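Local structure of Beta/alpha-amylase (Paenibacillus polymyxa, 3VOC) at residues A[275-284]-A[312-323]; A[350-360]-A[379-387]. The protein hydrolyses alpha-1,4-glucosidic linkages of starch, here through its family 14 beta-amylase domain, which removes maltose from non-reducing chain ends. All coordinates share one frame; numbering follows the deposited sequence.

Contact 1 (A[275-284]-A[312-323]); sequences RIGAKISGLH and FKDADLDLTFTC
The Arg275 chain bends at chi2 (-52°) and chi3 (-60°), and the bend brings its guanidinium to Asp316 and Asp318. Asp316 meets it with its carboxylate carbon trans to its own backbone N (chi1 -171°). The guanidinium grips Asp318 side-on: NE and NH2 both bond OD1, at 2.9 Å from NH2, and both come from one face of the carboxylate plane. Asp316 is gripped end-on, NH1 and NH2 sharing its OD1, with NH2 at 2.9 Å. Both acceptors lie close to the guanidinium plane, so the salt bridges fix its rotation. A water lies over one face of the group. It accepts from Ile276 N and may donate to Asp316 O. Asp318 OD2 is also salt-bridged to Lys153, so the carboxylate probably stays ionised.

Strands 275-279 and 318-321 are the fifth and sixth of the parallel (beta/alpha)8 TIM barrel. Backbone bonds alternate between them, from Asp318 N to Ile276 O through to Ile280 N to Thr320 O. On the face of Ala278 and Leu319, Phe312 of helix 305-315 packs against the sheet. Its CE2 lies 3.8 Å from Ala278 CB, and Leu319 CD1 sits over one ring face. Ile280 wedges in beside it, and its CG1 is tight against Leu319 CD1 at 3.5 Å. On the other face, Lys279 CG lies 3.7 Å from Thr320 CB, the two side chains side by side and pointing the same way. The extended chain of Lys279, a substrate-binding residue by similarity, carries NZ to Glu359, the proton acceptor by similarity.

Toward the active-site end, Phe321 CE1 approaches Ser281 O at 3.3 Å. Ser281 OG bonds Glu163, the predicted proton donor. In the loops, CG2 of Thr322 touches Gly282 N. Cys323 SG reaches His284 CD2 at 3.7 Å, oblique to the ring. Thr322 and His284 also bind substrate by similarity.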
# COMPACT_ATOMS: atom_id res chain seq x y z
N ARG A 275 -5.22 14.17 -9.15
CA ARG A 275 -4.07 13.28 -8.91
C ARG A 275 -4.53 11.93 -8.35
O ARG A 275 -5.43 11.87 -7.51
CB ARG A 275 -3.08 13.90 -7.90
CG ARG A 275 -2.40 15.21 -8.35
CD ARG A 275 -1.75 15.07 -9.72
NE ARG A 275 -0.73 14.02 -9.72
CZ ARG A 275 -0.16 13.53 -10.82
NH1 ARG A 275 -0.52 13.97 -12.02
NH2 ARG A 275 0.75 12.57 -10.73
N ILE A 276 -3.89 10.86 -8.82
CA ILE A 276 -4.14 9.51 -8.33
C ILE A 276 -2.86 9.05 -7.65
O ILE A 276 -1.75 9.28 -8.16
CB ILE A 276 -4.51 8.56 -9.50
CG1 ILE A 276 -5.71 9.13 -10.28
CG2 ILE A 276 -4.81 7.13 -8.99
CD1 ILE A 276 -5.93 8.49 -11.66
N GLY A 277 -3.01 8.40 -6.50
CA GLY A 277 -1.85 7.93 -5.78
C GLY A 277 -1.90 6.46 -5.38
O GLY A 277 -2.95 5.81 -5.44
N ALA A 278 -0.76 5.95 -4.95
CA ALA A 278 -0.67 4.62 -4.38
C ALA A 278 0.41 4.65 -3.30
O ALA A 278 1.15 5.63 -3.19
CB ALA A 278 -0.36 3.56 -5.45
N LYS A 279 0.50 3.58 -2.52
CA LYS A 279 1.33 3.57 -1.32
C LYS A 279 2.42 2.52 -1.36
O LYS A 279 2.18 1.36 -1.72
CB LYS A 279 0.46 3.38 -0.08
CG LYS A 279 -0.78 4.29 -0.06
CD LYS A 279 -1.66 4.15 1.20
CE LYS A 279 -2.83 5.16 1.16
NZ LYS A 279 -3.59 5.27 2.46
N ILE A 280 3.62 2.93 -0.96
CA ILE A 280 4.71 2.00 -0.72
C ILE A 280 4.75 1.73 0.79
O ILE A 280 4.62 2.65 1.60
CB ILE A 280 6.05 2.57 -1.26
CG1 ILE A 280 6.02 2.61 -2.80
CG2 ILE A 280 7.28 1.73 -0.77
CD1 ILE A 280 7.31 3.19 -3.44
N SER A 281 4.90 0.45 1.14
CA SER A 281 4.97 0.01 2.52
C SER A 281 6.24 0.51 3.19
O SER A 281 7.29 0.60 2.55
CB SER A 281 4.99 -1.53 2.54
OG SER A 281 4.86 -2.03 3.86
N GLY A 282 6.16 0.77 4.49
CA GLY A 282 7.34 1.12 5.28
C GLY A 282 7.86 -0.11 6.01
O GLY A 282 7.45 -0.40 7.14
N LEU A 283 8.78 -0.83 5.36
CA LEU A 283 9.27 -2.10 5.89
C LEU A 283 10.60 -1.83 6.60
O LEU A 283 11.68 -2.21 6.13
CB LEU A 283 9.36 -3.14 4.76
CG LEU A 283 8.01 -3.44 4.07
CD1 LEU A 283 8.23 -4.30 2.83
CD2 LEU A 283 7.06 -4.17 5.05
N HIS A 284 10.48 -1.13 7.73
CA HIS A 284 11.57 -0.44 8.40
C HIS A 284 12.44 -1.34 9.29
O HIS A 284 13.47 -0.90 9.78
CB HIS A 284 11.03 0.74 9.24
CG HIS A 284 10.03 0.33 10.29
ND1 HIS A 284 10.40 -0.20 11.51
CD2 HIS A 284 8.68 0.37 10.29
CE1 HIS A 284 9.32 -0.48 12.22
NE2 HIS A 284 8.26 -0.14 11.50
N PHE A 312 6.32 4.80 -10.45
CA PHE A 312 5.31 5.78 -10.04
C PHE A 312 5.29 6.96 -11.01
O PHE A 312 4.24 7.37 -11.49
CB PHE A 312 5.54 6.27 -8.60
CG PHE A 312 4.92 5.38 -7.56
CD1 PHE A 312 5.53 4.17 -7.23
CD2 PHE A 312 3.73 5.74 -6.93
CE1 PHE A 312 4.97 3.32 -6.28
CE2 PHE A 312 3.15 4.90 -5.96
CZ PHE A 312 3.78 3.68 -5.63
N LYS A 313 6.48 7.50 -11.31
CA LYS A 313 6.60 8.62 -12.23
C LYS A 313 6.04 8.23 -13.60
O LYS A 313 5.27 8.99 -14.18
CB LYS A 313 8.06 9.03 -12.39
CG LYS A 313 8.24 10.35 -13.12
CD LYS A 313 9.71 10.79 -13.08
CE LYS A 313 9.96 12.14 -13.79
NZ LYS A 313 9.13 13.24 -13.22
N ASP A 314 6.45 7.07 -14.10
CA ASP A 314 6.00 6.60 -15.43
C ASP A 314 4.49 6.40 -15.47
O ASP A 314 3.86 6.71 -16.49
CB ASP A 314 6.69 5.28 -15.83
CG ASP A 314 8.19 5.44 -16.06
OD1 ASP A 314 8.69 6.59 -16.21
OD2 ASP A 314 8.87 4.40 -16.11
N ALA A 315 3.92 5.88 -14.38
CA ALA A 315 2.47 5.65 -14.33
C ALA A 315 1.68 6.92 -14.00
O ALA A 315 0.44 6.92 -14.00
CB ALA A 315 2.14 4.55 -13.33
N ASP A 316 2.41 8.01 -13.74
CA ASP A 316 1.80 9.28 -13.36
C ASP A 316 0.89 9.08 -12.15
O ASP A 316 -0.31 9.39 -12.19
CB ASP A 316 1.05 9.93 -14.54
CG ASP A 316 0.59 11.34 -14.23
OD1 ASP A 316 1.33 12.05 -13.54
OD2 ASP A 316 -0.51 11.73 -14.67
N LEU A 317 1.49 8.52 -11.10
CA LEU A 317 0.88 8.33 -9.79
C LEU A 317 1.70 9.03 -8.72
O LEU A 317 2.95 9.02 -8.77
CB LEU A 317 0.80 6.84 -9.44
CG LEU A 317 -0.04 5.97 -10.40
CD1 LEU A 317 0.10 4.50 -10.08
CD2 LEU A 317 -1.51 6.36 -10.38
N ASP A 318 1.01 9.64 -7.76
CA ASP A 318 1.69 10.24 -6.62
C ASP A 318 2.04 9.15 -5.63
O ASP A 318 1.42 8.10 -5.62
CB ASP A 318 0.79 11.29 -5.96
CG ASP A 318 0.61 12.54 -6.82
OD1 ASP A 318 1.19 12.63 -7.91
OD2 ASP A 318 -0.10 13.45 -6.38
N LEU A 319 3.04 9.41 -4.80
CA LEU A 319 3.54 8.39 -3.87
C LEU A 319 3.18 8.75 -2.44
O LEU A 319 3.49 9.86 -1.98
CB LEU A 319 5.07 8.23 -4.01
CG LEU A 319 5.79 7.37 -2.96
CD1 LEU A 319 5.28 5.97 -3.10
CD2 LEU A 319 7.31 7.41 -3.17
N THR A 320 2.53 7.83 -1.75
CA THR A 320 2.29 7.96 -0.32
C THR A 320 3.30 7.07 0.39
O THR A 320 3.45 5.87 0.06
CB THR A 320 0.84 7.57 0.06
OG1 THR A 320 -0.07 8.50 -0.55
CG2 THR A 320 0.64 7.55 1.59
N PHE A 321 4.00 7.64 1.35
CA PHE A 321 4.87 6.85 2.19
C PHE A 321 4.44 7.01 3.63
O PHE A 321 3.63 7.88 3.96
CB PHE A 321 6.36 7.18 1.96
CG PHE A 321 7.29 6.10 2.45
CD1 PHE A 321 7.24 4.83 1.88
CD2 PHE A 321 8.16 6.33 3.51
CE1 PHE A 321 8.07 3.79 2.35
CE2 PHE A 321 9.02 5.30 3.99
CZ PHE A 321 8.96 4.04 3.41
N THR A 322 4.98 6.15 4.50
CA THR A 322 4.51 6.02 5.87
C THR A 322 5.70 5.98 6.83
O THR A 322 6.85 6.13 6.41
CB THR A 322 3.62 4.76 6.01
OG1 THR A 322 3.15 4.64 7.35
CG2 THR A 322 4.40 3.50 5.63
N CYS A 323 5.41 5.78 8.12
CA CYS A 323 6.42 5.81 9.19
C CYS A 323 7.03 7.19 9.47
O CYS A 323 8.04 7.29 10.18
CB CYS A 323 7.57 4.82 8.97
SG CYS A 323 7.04 3.21 8.58
O HOH W 1 -2.30 11.16 -11.04

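Contact 2 (A[350-360]-A[379-387])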
# COMPACT_ATOMS: atom_id res chain seq x y z
N ASN A 350 11.74 12.98 -4.56
CA ASN A 350 11.99 14.39 -4.92
C ASN A 350 12.97 14.56 -6.06
O ASN A 350 12.77 15.40 -6.93
CB ASN A 350 12.45 15.23 -3.72
CG ASN A 350 11.30 15.56 -2.78
OD1 ASN A 350 10.14 15.57 -3.19
ND2 ASN A 350 11.63 15.83 -1.53
N ALA A 351 14.02 13.74 -6.06
CA ALA A 351 15.01 13.74 -7.16
C ALA A 351 14.33 13.48 -8.50
O ALA A 351 14.76 14.02 -9.53
CB ALA A 351 16.08 12.69 -6.92
N LYS A 352 13.27 12.68 -8.49
CA LYS A 352 12.53 12.31 -9.70
C LYS A 352 11.31 13.18 -9.98
O LYS A 352 10.67 13.03 -11.02
CB LYS A 352 12.12 10.83 -9.66
CG LYS A 352 13.29 9.88 -9.57
CD LYS A 352 12.85 8.47 -9.81
CE LYS A 352 14.02 7.51 -9.77
NZ LYS A 352 14.74 7.43 -11.06
N GLY A 353 10.98 14.08 -9.07
CA GLY A 353 9.78 14.88 -9.26
C GLY A 353 8.51 14.07 -9.07
O GLY A 353 7.49 14.37 -9.68
N VAL A 354 8.57 13.04 -8.22
CA VAL A 354 7.35 12.32 -7.82
C VAL A 354 6.76 13.02 -6.59
O VAL A 354 7.44 13.16 -5.57
CB VAL A 354 7.64 10.83 -7.53
CG1 VAL A 354 6.39 10.12 -6.97
CG2 VAL A 354 8.11 10.13 -8.81
N ARG A 355 5.51 13.45 -6.69
CA ARG A 355 4.83 14.12 -5.58
C ARG A 355 4.69 13.18 -4.38
O ARG A 355 4.20 12.06 -4.52
CB ARG A 355 3.45 14.61 -6.00
CG ARG A 355 3.47 15.74 -7.06
CD ARG A 355 2.10 15.96 -7.67
NE ARG A 355 1.08 16.18 -6.64
CZ ARG A 355 0.74 17.37 -6.16
NH1 ARG A 355 1.34 18.48 -6.59
NH2 ARG A 355 -0.21 17.47 -5.24
N LEU A 356 5.10 13.66 -3.20
CA LEU A 356 5.00 12.90 -1.96
C LEU A 356 3.81 13.27 -1.08
O LEU A 356 3.52 14.46 -0.84
CB LEU A 356 6.27 13.07 -1.13
CG LEU A 356 7.53 12.40 -1.62
CD1 LEU A 356 8.71 13.14 -1.05
CD2 LEU A 356 7.57 10.89 -1.23
N ASN A 357 3.16 12.23 -0.57
CA ASN A 357 2.17 12.35 0.51
C ASN A 357 2.58 11.42 1.64
O ASN A 357 3.21 10.39 1.41
CB ASN A 357 0.77 11.99 -0.00
CG ASN A 357 0.30 12.92 -1.12
OD1 ASN A 357 0.22 12.53 -2.28
ND2 ASN A 357 -0.03 14.17 -0.76
N GLY A 358 2.23 11.78 2.87
CA GLY A 358 2.74 11.08 4.05
C GLY A 358 1.66 10.59 5.00
O GLY A 358 0.53 11.08 4.98
N GLU A 359 2.02 9.61 5.83
CA GLU A 359 1.12 9.06 6.84
C GLU A 359 1.98 8.66 8.02
O GLU A 359 3.16 8.40 7.84
CB GLU A 359 0.45 7.79 6.34
CG GLU A 359 -0.54 8.01 5.23
CD GLU A 359 -1.19 6.72 4.78
OE1 GLU A 359 -0.89 5.65 5.32
OE2 GLU A 359 -2.02 6.79 3.86
N ASN A 360 1.38 8.58 9.20
CA ASN A 360 2.01 7.87 10.33
C ASN A 360 1.70 6.38 10.20
O ASN A 360 0.62 6.01 9.70
CB ASN A 360 1.48 8.39 11.68
CG ASN A 360 -0.04 8.40 11.74
OD1 ASN A 360 -0.70 8.89 10.82
ND2 ASN A 360 -0.61 7.86 12.82
N PHE A 379 11.15 17.57 2.94
CA PHE A 379 10.95 16.94 1.63
C PHE A 379 9.82 17.50 0.79
O PHE A 379 9.45 16.91 -0.23
CB PHE A 379 10.85 15.42 1.81
CG PHE A 379 12.07 14.80 2.43
CD1 PHE A 379 13.28 14.76 1.72
CD2 PHE A 379 12.03 14.27 3.72
CE1 PHE A 379 14.43 14.21 2.29
CE2 PHE A 379 13.18 13.71 4.31
CZ PHE A 379 14.38 13.68 3.58
N GLY A 380 9.25 18.62 1.20
CA GLY A 380 8.24 19.28 0.35
C GLY A 380 7.01 18.41 0.10
O GLY A 380 6.48 18.37 -1.03
N TYR A 381 6.54 17.73 1.15
CA TYR A 381 5.32 16.91 1.05
C TYR A 381 4.11 17.74 0.62
O TYR A 381 3.99 18.93 0.99
CB TYR A 381 5.04 16.17 2.36
CG TYR A 381 5.76 14.84 2.48
CD1 TYR A 381 5.03 13.65 2.59
CD2 TYR A 381 7.15 14.77 2.47
CE1 TYR A 381 5.67 12.42 2.69
CE2 TYR A 381 7.82 13.52 2.58
CZ TYR A 381 7.05 12.35 2.69
OH TYR A 381 7.65 11.11 2.77
N HIS A 382 3.24 17.12 -0.17
CA HIS A 382 2.03 17.77 -0.67
C HIS A 382 0.83 17.45 0.22
O HIS A 382 -0.22 18.05 0.11
CB HIS A 382 1.75 17.35 -2.12
CG HIS A 382 2.81 17.81 -3.08
ND1 HIS A 382 2.77 19.05 -3.69
CD2 HIS A 382 3.95 17.22 -3.49
CE1 HIS A 382 3.84 19.19 -4.46
NE2 HIS A 382 4.58 18.10 -4.34
N GLY A 383 1.00 16.50 1.12
CA GLY A 383 -0.10 16.13 1.99
C GLY A 383 0.40 15.24 3.10
O GLY A 383 1.46 14.61 2.99
N PHE A 384 -0.36 15.25 4.18
CA PHE A 384 -0.15 14.31 5.26
C PHE A 384 -1.52 13.84 5.72
O PHE A 384 -2.42 14.67 5.94
CB PHE A 384 0.61 14.92 6.45
CG PHE A 384 0.82 13.93 7.56
CD1 PHE A 384 1.85 13.00 7.49
CD2 PHE A 384 -0.08 13.87 8.63
CE1 PHE A 384 2.01 12.04 8.48
CE2 PHE A 384 0.07 12.92 9.61
CZ PHE A 384 1.11 12.00 9.54
N THR A 385 -1.67 12.52 5.86
CA THR A 385 -2.88 11.94 6.43
C THR A 385 -2.60 11.31 7.80
O THR A 385 -1.76 10.42 7.92
CB THR A 385 -3.51 10.88 5.51
OG1 THR A 385 -3.78 11.45 4.23
CG2 THR A 385 -4.84 10.38 6.10
N LEU A 386 -3.34 11.75 8.82
CA LEU A 386 -3.19 11.18 10.15
C LEU A 386 -4.09 9.96 10.39
O LEU A 386 -5.31 10.03 10.21
CB LEU A 386 -3.44 12.23 11.25
CG LEU A 386 -3.02 11.58 12.59
CD1 LEU A 386 -1.54 11.73 12.89
CD2 LEU A 386 -3.81 12.10 13.72
N LEU A 387 -3.48 8.83 10.76
CA LEU A 387 -4.24 7.65 11.19
C LEU A 387 -4.38 7.69 12.71
O LEU A 387 -3.35 7.77 13.39
CB LEU A 387 -3.51 6.37 10.78
CG LEU A 387 -3.67 5.94 9.32
CD1 LEU A 387 -2.83 6.80 8.37
CD2 LEU A 387 -3.34 4.45 9.14
O HOH W 2 6.87 16.04 -2.80
O HOH W 3 -2.96 8.95 2.84
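Leu356 lies over the face of Tyr381, with CB 3.8 Å from the ring centroid and nearly on its normal, a CH-pi contact. The same ring turns its edge to Gly358 N. This contact belongs to a beta-alpha-beta unit of the TIM barrel, in which helix 367-378 connects parallel strands 356-359 and 383-386. The strands pair through Gly358, whose N bonds Gly383 O and whose O accepts from Thr385 N.

At the N-terminal end of the strands, Arg355 crosses His382 at about a right angle. Its guanidinium lies over one face of the imidazole, the two planes 31° apart. NH1 comes within 3.3 Å of ND1, but the angle is too poor for a hydrogen bond. A bend at chi3 (54°) folds the guanidinium over the ring, while CG makes an off-centre CH-pi contact. Asp5 holds both residues from outside, by a salt bridge to Arg355 and a hydrogen bond to His382 ND1. Arg355 NE is paired with Asp318. Further out, Asn350 ND2 bonds Phe379 O at 2.8 Å, well off the carbonyl plane.

At the other end, Glu359, the proton acceptor by similarity, points its extended chain to the same face as Thr385. A water donates to its OE2 at 2.6 Å and also bonds Thr385 OG1. Leu387 CD1 packs beside the carboxylate. Glu359 OE2 is also held by Lys279.

Asn360, a substrate-binding residue by similarity, sets its amide against the Leu387 backbone. OD1 accepts from Leu387 N at 2.8 Å, and ND2 donates to Leu387 O at 2.8 Å, both on in-plane lone pairs.

The two contacts come in series along the chain: contact 1 closes before contact 2 opens, and helix 338-352 follows strand 318-321. Their centres are 9 Å apart. Together they take in strands five to eight of the barrel, and strands 318-321 and 356-359 are neighbours that join them. Leu319 O and Asn357 N lie 2.8 Å apart, a probable backbone hydrogen bond. Side chains of the two contacts are linked by the salt bridge from Lys279 NZ to Glu359 OE2, 2.6 Å long. It ties a substrate-binding lysine of contact 1 to the catalytic acceptor of contact 2, both assigned by similarity. They meet across the intervening strand 318-321, at the probable active site.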